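Local coordinates for protein ubiquinol-cytochrome C chaperone (Brucella abortus NCTC 8038, PDB 6RWT) that probably acts, like its mitochondrial homolog Cbp3, as a chaperone that binds newly made cytochrome b during assembly of respiratory complex III, at residues Y47-H59 / M107-D120. Sequence-based numbering, arbitrary orientation.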
loop_
_atom_site.group_PDB
_atom_site.type_symbol
_atom_site.label_atom_id
_atom_site.label_comp_id
_atom_site.label_asym_id
_atom_site.label_seq_id
_atom_site.Cartn_x
_atom_site.Cartn_y
_atom_site.Cartn_z
ATOM N N TYR A 47 8.864 -2.589 4.887
ATOM C CA TYR A 47 7.519 -3.192 4.919
ATOM C C TYR A 47 6.433 -2.150 5.291
ATOM O O TYR A 47 5.342 -2.146 4.690
ATOM C CB TYR A 47 7.455 -4.433 5.845
ATOM C CG TYR A 47 6.020 -4.840 6.139
ATOM C CD1 TYR A 47 5.328 -5.699 5.291
ATOM C CD2 TYR A 47 5.320 -4.281 7.221
ATOM C CE1 TYR A 47 3.998 -6.034 5.532
ATOM C CE2 TYR A 47 3.988 -4.593 7.464
ATOM C CZ TYR A 47 3.325 -5.467 6.619
ATOM O OH TYR A 47 1.998 -5.768 6.843
ATOM N N GLU A 48 6.712 -1.275 6.268
ATOM C CA GLU A 48 5.715 -0.265 6.660
ATOM C C GLU A 48 5.389 0.657 5.475
ATOM O O GLU A 48 4.229 1.015 5.263
ATOM C CB GLU A 48 6.157 0.561 7.886
ATOM C CG GLU A 48 6.297 -0.199 9.212
ATOM C CD GLU A 48 5.028 -0.905 9.689
ATOM O OE1 GLU A 48 3.907 -0.517 9.290
ATOM O OE2 GLU A 48 5.144 -1.857 10.504
ATOM N N MET A 49 6.396 1.033 4.693
ATOM C CA MET A 49 6.148 1.871 3.510
ATOM C C MET A 49 5.421 1.105 2.392
ATOM O O MET A 49 4.482 1.646 1.782
ATOM C CB MET A 49 7.445 2.517 2.989
ATOM C CG MET A 49 8.065 3.567 3.925
ATOM S SD MET A 49 6.991 4.981 4.287
ATOM C CE MET A 49 6.273 4.455 5.827
ATOM N N LEU A 50 5.792 -0.147 2.132
ATOM C CA LEU A 50 5.073 -0.915 1.104
ATOM C C LEU A 50 3.599 -1.124 1.487
ATOM O O LEU A 50 2.703 -0.871 0.686
ATOM C CB LEU A 50 5.759 -2.253 0.817
ATOM C CG LEU A 50 5.116 -3.122 -0.278
ATOM C CD1 LEU A 50 5.146 -2.462 -1.655
ATOM C CD2 LEU A 50 5.780 -4.486 -0.328
ATOM N N SER A 51 3.364 -1.574 2.721
ATOM C CA SER A 51 2.000 -1.810 3.214
ATOM C C SER A 51 1.136 -0.537 3.220
ATOM O O SER A 51 -0.054 -0.597 2.890
ATOM C CB SER A 51 2.023 -2.481 4.602
ATOM O OG SER A 51 2.647 -1.678 5.584
ATOM N N LEU A 52 1.733 0.608 3.571
ATOM C CA LEU A 52 1.018 1.891 3.505
ATOM C C LEU A 52 0.517 2.185 2.082
ATOM O O LEU A 52 -0.633 2.592 1.900
ATOM C CB LEU A 52 1.915 3.034 4.016
ATOM C CG LEU A 52 1.409 4.470 3.862
ATOM C CD1 LEU A 52 0.104 4.670 4.620
ATOM C CD2 LEU A 52 2.464 5.460 4.350
ATOM N N HIS A 53 1.392 1.996 1.090
ATOM C CA HIS A 53 1.056 2.301 -0.308
ATOM C C HIS A 53 0.084 1.272 -0.918
ATOM O O HIS A 53 -0.822 1.640 -1.683
ATOM C CB HIS A 53 2.342 2.502 -1.146
ATOM C CG HIS A 53 3.054 3.786 -0.831
ATOM N ND1 HIS A 53 3.864 3.955 0.277
ATOM C CD2 HIS A 53 3.040 4.980 -1.468
ATOM C CE1 HIS A 53 4.320 5.199 0.297
ATOM N NE2 HIS A 53 3.824 5.843 -0.744
ATOM N N ILE A 54 0.233 -0.002 -0.545
ATOM C CA ILE A 54 -0.740 -1.033 -0.917
ATOM C C ILE A 54 -2.127 -0.716 -0.314
ATOM O O ILE A 54 -3.141 -0.747 -1.028
ATOM C CB ILE A 54 -0.244 -2.451 -0.508
ATOM C CG1 ILE A 54 0.976 -2.857 -1.341
ATOM C CG2 ILE A 54 -1.358 -3.491 -0.616
ATOM C CD1 ILE A 54 0.696 -3.244 -2.787
ATOM N N PHE A 55 -2.159 -0.368 0.978
ATOM C CA PHE A 55 -3.393 0.056 1.628
ATOM C C PHE A 55 -4.093 1.183 0.844
ATOM O O PHE A 55 -5.301 1.143 0.632
ATOM C CB PHE A 55 -3.155 0.517 3.085
ATOM C CG PHE A 55 -4.181 1.507 3.559
ATOM C CD1 PHE A 55 -5.412 1.075 4.016
ATOM C CD2 PHE A 55 -3.939 2.882 3.477
ATOM C CE1 PHE A 55 -6.386 1.992 4.399
ATOM C CE2 PHE A 55 -4.906 3.800 3.846
ATOM C CZ PHE A 55 -6.131 3.351 4.313
ATOM N N LEU A 56 -3.337 2.213 0.468
ATOM C CA LEU A 56 -3.926 3.347 -0.263
ATOM C C LEU A 56 -4.615 2.894 -1.551
ATOM O O LEU A 56 -5.717 3.363 -1.866
ATOM C CB LEU A 56 -2.883 4.434 -0.558
ATOM C CG LEU A 56 -2.604 5.410 0.590
ATOM C CD1 LEU A 56 -1.258 6.105 0.427
ATOM C CD2 LEU A 56 -3.725 6.438 0.719
ATOM N N ALA A 57 -3.982 1.977 -2.277
ATOM C CA ALA A 57 -4.593 1.418 -3.503
ATOM C C ALA A 57 -5.881 0.622 -3.223
ATOM O O ALA A 57 -6.905 0.833 -3.881
ATOM C CB ALA A 57 -3.588 0.552 -4.250
ATOM N N LEU A 58 -5.824 -0.284 -2.255
ATOM C CA LEU A 58 -6.996 -1.100 -1.898
ATOM C C LEU A 58 -8.157 -0.240 -1.385
ATOM O O LEU A 58 -9.316 -0.490 -1.735
ATOM C CB LEU A 58 -6.630 -2.166 -0.853
ATOM C CG LEU A 58 -5.523 -3.176 -1.202
ATOM C CD1 LEU A 58 -5.336 -4.198 -0.083
ATOM C CD2 LEU A 58 -5.738 -3.873 -2.533
ATOM N N HIS A 59 -7.831 0.760 -0.564
ATOM C CA HIS A 59 -8.805 1.713 -0.012
ATOM C C HIS A 59 -9.568 2.455 -1.121
ATOM O O HIS A 59 -10.793 2.624 -1.034
ATOM C CB HIS A 59 -8.062 2.674 0.936
ATOM C CG HIS A 59 -8.911 3.749 1.535
ATOM N ND1 HIS A 59 -8.894 5.045 1.070
ATOM C CD2 HIS A 59 -9.785 3.732 2.573
ATOM C CE1 HIS A 59 -9.729 5.778 1.787
ATOM N NE2 HIS A 59 -10.278 5.007 2.709
ATOM N N MET A 107 -1.908 -9.224 10.358
ATOM C CA MET A 107 -0.972 -8.115 10.661
ATOM C C MET A 107 -1.202 -6.946 9.698
ATOM O O MET A 107 -1.213 -5.786 10.124
ATOM C CB MET A 107 0.497 -8.589 10.610
ATOM C CG MET A 107 1.550 -7.557 11.022
ATOM S SD MET A 107 3.222 -8.232 10.941
ATOM C CE MET A 107 3.537 -8.099 9.183
ATOM N N PHE A 108 -1.404 -7.255 8.415
ATOM C CA PHE A 108 -1.696 -6.220 7.425
ATOM C C PHE A 108 -3.061 -5.561 7.670
ATOM O O PHE A 108 -3.126 -4.366 7.987
ATOM C CB PHE A 108 -1.609 -6.760 5.980
ATOM C CG PHE A 108 -2.005 -5.742 4.936
ATOM C CD1 PHE A 108 -1.198 -4.630 4.688
ATOM C CD2 PHE A 108 -3.213 -5.839 4.263
ATOM C CE1 PHE A 108 -1.569 -3.670 3.749
ATOM C CE2 PHE A 108 -3.593 -4.879 3.324
ATOM C CZ PHE A 108 -2.769 -3.782 3.073
ATOM N N TYR A 109 -4.142 -6.314 7.523
ATOM C CA TYR A 109 -5.492 -5.728 7.589
ATOM C C TYR A 109 -5.808 -5.064 8.938
ATOM O O TYR A 109 -6.457 -4.010 8.979
ATOM C CB TYR A 109 -6.567 -6.762 7.213
ATOM C CG TYR A 109 -6.557 -7.137 5.737
ATOM C CD1 TYR A 109 -6.943 -6.218 4.759
ATOM C CD2 TYR A 109 -6.160 -8.411 5.313
ATOM C CE1 TYR A 109 -6.925 -6.551 3.406
ATOM C CE2 TYR A 109 -6.142 -8.753 3.965
ATOM C CZ TYR A 109 -6.527 -7.820 3.011
ATOM O OH TYR A 109 -6.518 -8.159 1.665
ATOM N N GLY A 110 -5.334 -5.656 10.033
ATOM C CA GLY A 110 -5.547 -5.093 11.366
ATOM C C GLY A 110 -4.864 -3.756 11.606
ATOM O O GLY A 110 -5.485 -2.818 12.120
ATOM N N ARG A 111 -3.594 -3.653 11.216
ATOM C CA ARG A 111 -2.794 -2.466 11.526
ATOM C C ARG A 111 -3.052 -1.291 10.584
ATOM O O ARG A 111 -2.873 -0.147 10.993
ATOM C CB ARG A 111 -1.301 -2.808 11.572
ATOM C CG ARG A 111 -0.956 -3.783 12.693
ATOM C CD ARG A 111 0.477 -4.279 12.652
ATOM N NE ARG A 111 1.466 -3.289 13.090
ATOM C CZ ARG A 111 2.522 -2.863 12.391
ATOM N NH1 ARG A 111 2.762 -3.285 11.147
ATOM N NH2 ARG A 111 3.349 -1.973 12.938
ATOM N N VAL A 112 -3.453 -1.557 9.337
ATOM C CA VAL A 112 -3.770 -0.473 8.385
ATOM C C VAL A 112 -5.224 0.027 8.488
ATOM O O VAL A 112 -5.551 1.073 7.927
ATOM C CB VAL A 112 -3.428 -0.818 6.905
ATOM C CG1 VAL A 112 -1.964 -1.232 6.768
ATOM C CG2 VAL A 112 -4.373 -1.864 6.316
ATOM N N GLY A 113 -6.089 -0.704 9.200
ATOM C CA GLY A 113 -7.477 -0.269 9.430
ATOM C C GLY A 113 -7.592 1.114 10.059
ATOM O O GLY A 113 -8.481 1.888 9.696
ATOM N N ALA A 114 -6.681 1.429 10.986
ATOM C CA ALA A 114 -6.612 2.761 11.594
ATOM C C ALA A 114 -6.371 3.870 10.567
ATOM O O ALA A 114 -6.896 4.969 10.723
ATOM C CB ALA A 114 -5.546 2.810 12.681
ATOM N N TYR A 115 -5.589 3.581 9.523
ATOM C CA TYR A 115 -5.378 4.541 8.428
ATOM C C TYR A 115 -6.689 4.832 7.680
ATOM O O TYR A 115 -6.999 5.985 7.369
ATOM C CB TYR A 115 -4.324 4.049 7.407
ATOM C CG TYR A 115 -2.922 3.731 7.915
ATOM C CD1 TYR A 115 -2.391 4.334 9.060
ATOM C CD2 TYR A 115 -2.094 2.854 7.198
ATOM C CE1 TYR A 115 -1.098 4.062 9.485
ATOM C CE2 TYR A 115 -0.794 2.586 7.609
ATOM C CZ TYR A 115 -0.299 3.174 8.753
ATOM O OH TYR A 115 0.995 2.889 9.153
ATOM N N GLY A 116 -7.445 3.775 7.388
ATOM C CA GLY A 116 -8.745 3.902 6.729
ATOM C C GLY A 116 -9.759 4.721 7.525
ATOM O O GLY A 116 -10.418 5.602 6.972
ATOM N N ALA A 117 -9.887 4.436 8.819
ATOM C CA ALA A 117 -10.811 5.195 9.680
ATOM C C ALA A 117 -10.418 6.673 9.771
ATOM O O ALA A 117 -11.275 7.555 9.694
ATOM C CB ALA A 117 -10.872 4.580 11.070
ATOM N N ALA A 118 -9.122 6.938 9.933
ATOM C CA ALA A 118 -8.624 8.313 10.007
ATOM C C ALA A 118 -8.865 9.086 8.700
ATOM O O ALA A 118 -9.313 10.231 8.737
ATOM C CB ALA A 118 -7.149 8.336 10.391
ATOM N N LEU A 119 -8.600 8.448 7.555
ATOM C CA LEU A 119 -8.834 9.069 6.246
ATOM C C LEU A 119 -10.323 9.338 5.987
ATOM O O LEU A 119 -10.687 10.434 5.553
ATOM C CB LEU A 119 -8.252 8.216 5.102
ATOM C CG LEU A 119 -6.724 8.238 4.944
ATOM C CD1 LEU A 119 -6.300 7.170 3.950
ATOM C CD2 LEU A 119 -6.218 9.605 4.500
ATOM N N ASP A 120 -11.175 8.355 6.277
ATOM C CA ASP A 120 -12.631 8.520 6.093
ATOM C C ASP A 120 -13.222 9.651 6.965
ATOM O O ASP A 120 -14.144 10.339 6.529
ATOM C CB ASP A 120 -13.371 7.201 6.356
ATOM C CG ASP A 120 -13.086 6.125 5.299
ATOM O OD1 ASP A 120 -12.432 6.407 4.263
ATOM O OD2 ASP A 120 -13.530 4.975 5.515
HETATM O O HOH W 1 0.957 -4.318 9.000
HETATM O O HOH W 2 2.667 1.450 7.669
#
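Phe55 drives its ring into helix 107-120 as a knob, in a hole formed by Val112, Tyr115, Gly116 and Leu119. Its CZ comes within 3.4 Å of Gly116 N, where the glycine brings backbone against the ring. Tyr115 CB lies over one face of the ring in a CH-pi contact, 3.9 Å from the centroid, while the Tyr115 ring turns its edge to that same Phe55 face. Leu119 CD1 meets the rim of Phe55 in plane, and Leu52 CD1 packs on Tyr115.

A second knob points the other way: with CG anti to the backbone N (chi1 176°), Phe108 reaches between Tyr47, Ser51, Ile54 and Leu58. Its rim faces Ser51 O, and Leu58 CD1 lies 3.9 Å from Phe108 CE2. Around these two interlocked knobs the axes of segments 47-59 and 107-120 cross at -58°, in the all-helical fold of the Cbp3 family. Beyond them, Phe79 of helix 66-89 packs on Phe108.

Polar contacts flank this core. On one side, lined by water and partly open at Arg111 and Tyr47, Arg111 grips the buried Glu48 end-on, NH1 (2.9 Å) and NH2 (3.0 Å) both donating to OE2. NH1 uses the syn lone pair, whereas NH2 comes from above the carboxylate, whose plane stands 77° from the guanidinium. One water joins Tyr47 OH, Met107 O and Arg111 NH1; another links Glu48 OE1 to Tyr115 OH, which also bonds Asn134. The solvent side is the other end, where the exposed Asp120 takes a 3.0 Å bond from the partly exposed His59 NE2 to its OD1, nearly in the imidazole plane. This bond needs a proton on NE2, and the nearby carboxylate may raise the pKa of His59, making some response to pH possible, while the charge on Glu48 is likely balanced by Arg111.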